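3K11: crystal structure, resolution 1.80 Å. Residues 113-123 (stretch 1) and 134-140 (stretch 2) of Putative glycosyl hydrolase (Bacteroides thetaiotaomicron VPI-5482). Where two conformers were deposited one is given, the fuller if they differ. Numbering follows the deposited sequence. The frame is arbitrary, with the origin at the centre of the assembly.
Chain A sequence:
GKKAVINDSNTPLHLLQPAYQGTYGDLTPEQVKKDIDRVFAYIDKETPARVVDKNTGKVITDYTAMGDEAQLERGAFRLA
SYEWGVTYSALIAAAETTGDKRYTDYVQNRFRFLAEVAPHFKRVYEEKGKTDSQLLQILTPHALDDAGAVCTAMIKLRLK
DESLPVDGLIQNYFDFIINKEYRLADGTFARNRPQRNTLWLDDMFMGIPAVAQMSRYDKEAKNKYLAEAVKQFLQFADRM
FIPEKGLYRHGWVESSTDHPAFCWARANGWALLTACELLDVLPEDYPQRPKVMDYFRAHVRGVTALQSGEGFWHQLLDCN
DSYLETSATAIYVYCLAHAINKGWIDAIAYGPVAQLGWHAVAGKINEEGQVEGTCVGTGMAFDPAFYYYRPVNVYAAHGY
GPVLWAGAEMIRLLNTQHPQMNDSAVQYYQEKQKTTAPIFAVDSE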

ATOM      1  N   PHE A 113       7.260 -47.806  -8.635  1.00 23.90           N
ATOM      2  CA  PHE A 113       6.649 -48.401  -7.472  1.00 22.81           C
ATOM      3  C   PHE A 113       5.143 -48.214  -7.556  1.00 25.26           C
ATOM      4  O   PHE A 113       4.390 -49.147  -7.365  1.00 22.30           O
ATOM      5  CB  PHE A 113       7.192 -47.743  -6.194  1.00 25.13           C
ATOM      6  CG  PHE A 113       6.389 -48.071  -4.951  1.00 21.43           C
ATOM      7  CD1 PHE A 113       6.434 -49.352  -4.410  1.00 20.01           C
ATOM      8  CD2 PHE A 113       5.599 -47.120  -4.343  1.00 24.59           C
ATOM      9  CE1 PHE A 113       5.708 -49.666  -3.269  1.00 21.38           C
ATOM     10  CE2 PHE A 113       4.871 -47.412  -3.206  1.00 23.50           C
ATOM     11  CZ  PHE A 113       4.923 -48.690  -2.664  1.00 23.96           C
ATOM     12  N   LEU A 114       4.692 -47.001  -7.820  1.00 21.86           N
ATOM     13  CA  LEU A 114       3.251 -46.760  -7.930  1.00 22.75           C
ATOM     14  C   LEU A 114       2.639 -47.579  -9.078  1.00 23.32           C
ATOM     15  O   LEU A 114       1.544 -48.130  -8.926  1.00 24.68           O
ATOM     16  CB  LEU A 114       2.968 -45.280  -8.118  1.00 23.94           C
ATOM     17  CG  LEU A 114       3.247 -44.373  -6.909  1.00 26.83           C
ATOM     18  CD1 LEU A 114       3.010 -42.914  -7.305  1.00 24.04           C
ATOM     19  CD2 LEU A 114       2.408 -44.780  -5.680  1.00 23.59           C
ATOM     20  N   ALA A 115       3.332 -47.644 -10.214  1.00 24.78           N
ATOM     21  CA  ALA A 115       2.866 -48.476 -11.371  1.00 24.63           C
ATOM     22  C   ALA A 115       2.765 -49.948 -11.010  1.00 26.09           C
ATOM     23  O   ALA A 115       1.841 -50.667 -11.436  1.00 23.21           O
ATOM     24  CB  ALA A 115       3.812 -48.293 -12.586  1.00 24.72           C
ATOM     25  N   GLU A 116       3.730 -50.418 -10.235  1.00 23.01           N
ATOM     26  CA  GLU A 116       3.758 -51.796  -9.835  1.00 23.88           C
ATOM     27  C   GLU A 116       2.613 -52.118  -8.892  1.00 25.08           C
ATOM     28  O   GLU A 116       1.964 -53.135  -9.061  1.00 24.37           O
ATOM     29  CB  GLU A 116       5.062 -52.087  -9.123  1.00 23.29           C
ATOM     30  CG  GLU A 116       5.192 -53.528  -8.690  1.00 28.70           C
ATOM     31  CD  GLU A 116       6.446 -53.759  -7.898  1.00 32.72           C
ATOM     32  OE1 GLU A 116       7.070 -52.770  -7.420  1.00 41.69           O
ATOM     33  OE2 GLU A 116       6.777 -54.941  -7.739  1.00 34.56           O
ATOM     34  N   VAL A 117       2.404 -51.282  -7.870  1.00 24.28           N
ATOM     35  CA  VAL A 117       1.445 -51.652  -6.819  1.00 24.79           C
ATOM     36  C   VAL A 117       0.006 -51.276  -7.117  1.00 23.06           C
ATOM     37  O   VAL A 117      -0.907 -51.920  -6.610  1.00 24.50           O
ATOM     38  CB  VAL A 117       1.874 -51.119  -5.398  1.00 22.41           C
ATOM     39  CG1 VAL A 117       3.273 -51.664  -5.018  1.00 24.95           C
ATOM     40  CG2 VAL A 117       1.793 -49.619  -5.304  1.00 22.12           C
ATOM     41  N   ALA A 118      -0.213 -50.272  -7.954  1.00 23.98           N
ATOM     42  CA  ALA A 118      -1.575 -49.794  -8.225  1.00 26.85           C
ATOM     43  C   ALA A 118      -2.573 -50.900  -8.591  1.00 24.67           C
ATOM     44  O   ALA A 118      -3.672 -50.967  -8.018  1.00 25.37           O
ATOM     45  CB  ALA A 118      -1.564 -48.688  -9.274  1.00 27.87           C
ATOM     46  N   PRO A 119      -2.203 -51.766  -9.530  1.00 28.02           N
ATOM     47  CA  PRO A 119      -3.101 -52.879  -9.905  1.00 30.11           C
ATOM     48  C   PRO A 119      -3.451 -53.842  -8.774  1.00 28.94           C
ATOM     49  O   PRO A 119      -4.544 -54.432  -8.764  1.00 27.59           O
ATOM     50  CB  PRO A 119      -2.309 -53.625 -10.975  1.00 27.89           C
ATOM     51  CG  PRO A 119      -1.292 -52.707 -11.451  1.00 36.12           C
ATOM     52  CD  PRO A 119      -0.975 -51.748 -10.342  1.00 30.33           C
ATOM     53  N   HIS A 120      -2.527 -54.049  -7.843  1.00 28.97           N
ATOM     54  CA  HIS A 120      -2.800 -54.932  -6.705  1.00 26.08           C
ATOM     55  C   HIS A 120      -3.764 -54.281  -5.750  1.00 25.01           C
ATOM     56  O   HIS A 120      -4.658 -54.911  -5.222  1.00 25.11           O
ATOM     57  CB  HIS A 120      -1.510 -55.299  -5.988  1.00 27.04           C
ATOM     58  CG  HIS A 120      -0.564 -56.093  -6.833  1.00 28.13           C
ATOM     59  ND1 HIS A 120      -0.750 -57.435  -7.096  1.00 33.13           N
ATOM     60  CD2 HIS A 120       0.581 -55.743  -7.467  1.00 30.15           C
ATOM     61  CE1 HIS A 120       0.229 -57.871  -7.867  1.00 32.04           C
ATOM     62  NE2 HIS A 120       1.055 -56.868  -8.105  1.00 28.38           N
ATOM     63  N   PHE A 121      -3.567 -53.001  -5.473  1.00 22.80           N
ATOM     64  CA  PHE A 121      -4.503 -52.301  -4.624  1.00 23.06           C
ATOM     65  C   PHE A 121      -5.898 -52.204  -5.261  1.00 24.39           C
ATOM     66  O   PHE A 121      -6.897 -52.216  -4.561  1.00 26.57           O
ATOM     67  CB  PHE A 121      -3.970 -50.923  -4.298  1.00 22.20           C
ATOM     68  CG  PHE A 121      -2.919 -50.907  -3.207  1.00 19.85           C
ATOM     69  CD1 PHE A 121      -3.286 -50.959  -1.887  1.00 26.47           C
ATOM     70  CD2 PHE A 121      -1.571 -50.773  -3.520  1.00 27.41           C
ATOM     71  CE1 PHE A 121      -2.328 -50.879  -0.876  1.00 23.94           C
ATOM     72  CE2 PHE A 121      -0.599 -50.681  -2.518  1.00 27.03           C
ATOM     73  CZ  PHE A 121      -0.985 -50.724  -1.192  1.00 25.42           C
ATOM     74  N   LYS A 122      -5.961 -52.056  -6.583  1.00 26.76           N
ATOM     75  CA  LYS A 122      -7.226 -52.107  -7.305  1.00 28.82           C
ATOM     76  C   LYS A 122      -7.931 -53.445  -7.065  1.00 27.53           C
ATOM     77  O   LYS A 122      -9.133 -53.463  -6.811  1.00 29.92           O
ATOM     78  CB  LYS A 122      -6.978 -51.910  -8.799  1.00 31.72           C
ATOM     79  CG  LYS A 122      -8.262 -51.782  -9.603  1.00 33.04           C
ATOM     80  CD  LYS A 122      -7.965 -51.436 -11.048  1.00 33.17           C
ATOM     81  CE  LYS A 122      -9.258 -51.493 -11.902  1.00 44.07           C
ATOM     82  NZ  LYS A 122      -8.993 -51.108 -13.313  1.00 51.35           N
ATOM     83  N   ARG A 123      -7.185 -54.542  -7.125  0.50 27.36           N
ATOM     84  CA  ARG A 123      -7.740 -55.866  -6.853  0.50 26.48           C
ATOM     85  C   ARG A 123      -8.246 -56.005  -5.414  0.50 26.99           C
ATOM     86  O   ARG A 123      -9.227 -56.695  -5.155  0.50 22.65           O
ATOM     87  CB  ARG A 123      -6.689 -56.934  -7.154  0.50 26.64           C
ATOM     88  CG  ARG A 123      -7.207 -58.361  -7.073  0.50 27.60           C
ATOM     89  CD  ARG A 123      -6.103 -59.352  -6.957  0.50 29.69           C
ATOM     90  NE  ARG A 123      -5.372 -59.189  -5.701  0.50 37.79           N
ATOM     91  CZ  ARG A 123      -4.083 -58.870  -5.590  0.50 32.02           C
ATOM     92  NH1 ARG A 123      -3.292 -58.699  -6.670  0.50 13.23           N
ATOM     93  NH2 ARG A 123      -3.572 -58.760  -4.366  0.50 32.40           N
TER
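Stretch 2, residues 134-140: QLLQILT

Stretch 2, Gln 134 to Thr 140, is the C-terminal end of a helix that begins earlier in the chain. It is helical through Leu 139, and Thr 140 is the first residue to leave helical phi/psi. Stretch 1 is helical throughout and continues at both ends, with a kink at Pro 119 and His 120, whose N atoms lack the bond to the residue four back; a proline N has no hydrogen to give. The two helices cross steeply: their N-to-C directions make an angle of 102°, the signed crossing angle is -102°, and the axes approach to 10.2 Å. At such an angle neither helix can follow the other for long, so the contact is a compact patch that buries 328 Å², both sides summed. No hydrogen bond spans it; the packing is almost wholly apolar.

Leu 135 has the most area covered, 73 Å². Its CA-to-CB bond points toward stretch 1. Leu 135 CA lies 6.9 Å from Phe 121 CA, and the CA-to-CB bond of Phe 121 points toward stretch 2. The leucine settles over one face of the phenylalanine ring: Leu 135 CG is 3.5 Å from Phe 121 CG and 3.8 Å from the centroid of the Phe 121 ring, 25° off the ring normal. This is a CH-pi contact. A leucine is well suited to it, since its branch point and one methyl, CD2, cover the ring while the other, CD1, reaches past it. Leu 135 CD1 comes to 4.1 Å from Ala 118 CA.

One helical turn later, Leu 139 presents another leucine toward stretch 1, with 68 Å² covered. Leu 139 CD2 lies 3.9 Å from Ala 118 O and 4.3 Å from Ala 118 CB, while Leu 139 CD1 is 3.8 Å from Lys 122 CA. The forked end of the leucine thus spans a turn of stretch 1, from Ala 118 to Lys 122, and CD1 of Leu 139 also lies 4.2 Å from Phe 121 C. Ala 118, with only a methyl for a side chain, leaves its backbone open to both leucines. Lys 122 contributes the aliphatic base of its side chain, and its extended chain, with all four chi angles t, leads away from stretch 2, as befits an exposed residue with a charged end.

Ile 138 extends the patch toward the N-terminal part of stretch 1. Its CA-to-CB bond also points toward that helix, and Ile 138 CD1 meets Leu 114 CD2 at 4.0 Å. The CA-to-CB bond of Leu 114 points sideways to stretch 2, but the end of the side chain comes nearer, so two long, buried aliphatic side chains meet at their tips.

The end of stretch 2 is tied to its own helix: Thr 140 OG1 donates a hydrogen bond to Leu 136 O at 2.7 Å.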

ATOM      1  N   GLN A 134      -4.975 -43.520   0.042  1.00 26.49           N
ATOM      2  CA  GLN A 134      -4.004 -42.911  -0.876  1.00 25.39           C
ATOM      3  C   GLN A 134      -4.111 -43.557  -2.242  1.00 27.77           C
ATOM      4  O   GLN A 134      -3.867 -42.928  -3.283  1.00 28.55           O
ATOM      5  CB  GLN A 134      -2.571 -43.033  -0.325  1.00 24.92           C
ATOM      6  CG  GLN A 134      -2.336 -42.162   0.910  1.00 29.14           C
ATOM      7  CD  GLN A 134      -0.860 -42.013   1.278  1.00 25.37           C
ATOM      8  OE1 GLN A 134       0.019 -42.216   0.439  1.00 28.53           O
ATOM      9  NE2 GLN A 134      -0.590 -41.622   2.533  1.00 25.66           N
ATOM     10  N   LEU A 135      -4.463 -44.834  -2.261  1.00 27.42           N
ATOM     11  CA  LEU A 135      -4.633 -45.520  -3.526  1.00 26.95           C
ATOM     12  C   LEU A 135      -5.944 -45.159  -4.201  1.00 28.36           C
ATOM     13  O   LEU A 135      -6.035 -45.169  -5.438  1.00 29.22           O
ATOM     14  CB  LEU A 135      -4.451 -47.039  -3.372  1.00 24.44           C
ATOM     15  CG  LEU A 135      -3.012 -47.456  -3.637  1.00 24.33           C
ATOM     16  CD1 LEU A 135      -2.676 -47.275  -5.122  1.00 22.99           C
ATOM     17  CD2 LEU A 135      -1.951 -46.815  -2.713  1.00 24.99           C
ATOM     18  N   LEU A 136      -6.960 -44.836  -3.420  1.00 26.69           N
ATOM     19  CA  LEU A 136      -8.199 -44.395  -4.024  1.00 29.60           C
ATOM     20  C   LEU A 136      -8.037 -43.052  -4.752  1.00 29.75           C
ATOM     21  O   LEU A 136      -8.751 -42.765  -5.718  1.00 30.81           O
ATOM     22  CB  LEU A 136      -9.335 -44.351  -2.978  1.00 31.11           C
ATOM     23  CG  LEU A 136      -9.747 -45.752  -2.483  1.00 31.21           C
ATOM     24  CD1 LEU A 136     -10.810 -45.573  -1.436  1.00 37.30           C
ATOM     25  CD2 LEU A 136     -10.231 -46.690  -3.584  1.00 37.63           C
ATOM     26  N   GLN A 137      -7.079 -42.240  -4.313  1.00 28.10           N
ATOM     27  CA  GLN A 137      -6.817 -40.965  -4.945  1.00 27.95           C
ATOM     28  C   GLN A 137      -6.232 -41.229  -6.338  1.00 27.50           C
ATOM     29  O   GLN A 137      -6.603 -40.576  -7.303  1.00 29.79           O
ATOM     30  CB  GLN A 137      -5.834 -40.134  -4.107  1.00 31.51           C
ATOM     31  CG  GLN A 137      -5.660 -38.769  -4.671  1.00 26.48           C
ATOM     32  CD  GLN A 137      -4.738 -37.849  -3.902  1.00 28.24           C
ATOM     33  OE1 GLN A 137      -3.709 -38.281  -3.372  1.00 28.32           O
ATOM     34  NE2 GLN A 137      -5.065 -36.556  -3.901  1.00 27.87           N
ATOM     35  N   ILE A 138      -5.334 -42.204  -6.406  1.00 23.87           N
ATOM     36  CA  ILE A 138      -4.648 -42.571  -7.646  1.00 23.12           C
ATOM     37  C   ILE A 138      -5.601 -43.274  -8.567  1.00 23.95           C
ATOM     38  O   ILE A 138      -5.635 -43.003  -9.762  1.00 25.76           O
ATOM     39  CB  ILE A 138      -3.424 -43.484  -7.353  1.00 23.64           C
ATOM     40  CG1 ILE A 138      -2.364 -42.680  -6.569  1.00 23.03           C
ATOM     41  CG2 ILE A 138      -2.850 -44.094  -8.649  1.00 25.17           C
ATOM     42  CD1 ILE A 138      -1.363 -43.488  -5.762  1.00 22.31           C
ATOM     43  N   LEU A 139      -6.373 -44.217  -8.032  1.00 25.75           N
ATOM     44  CA  LEU A 139      -7.219 -45.077  -8.874  1.00 25.00           C
ATOM     45  C   LEU A 139      -8.527 -44.423  -9.292  1.00 26.18           C
ATOM     46  O   LEU A 139      -8.997 -44.636 -10.412  1.00 26.13           O
ATOM     47  CB  LEU A 139      -7.536 -46.402  -8.165  1.00 25.80           C
ATOM     48  CG  LEU A 139      -6.342 -47.329  -7.883  1.00 25.72           C
ATOM     49  CD1 LEU A 139      -6.788 -48.404  -6.894  1.00 24.25           C
ATOM     50  CD2 LEU A 139      -5.770 -47.908  -9.176  1.00 30.10           C
ATOM     51  N   THR A 140      -9.106 -43.649  -8.395  1.00 26.67           N
ATOM     52  CA  THR A 140     -10.392 -43.042  -8.613  1.00 28.65           C
ATOM     53  C   THR A 140     -10.313 -41.560  -8.226  1.00 28.34           C
ATOM     54  O   THR A 140     -10.916 -41.136  -7.255  1.00 27.81           O
ATOM     55  CB  THR A 140     -11.498 -43.764  -7.801  1.00 30.06           C
ATOM     56  OG1 THR A 140     -11.101 -43.825  -6.415  1.00 34.80           O
ATOM     57  CG2 THR A 140     -11.716 -45.172  -8.316  1.00 24.70           C
TER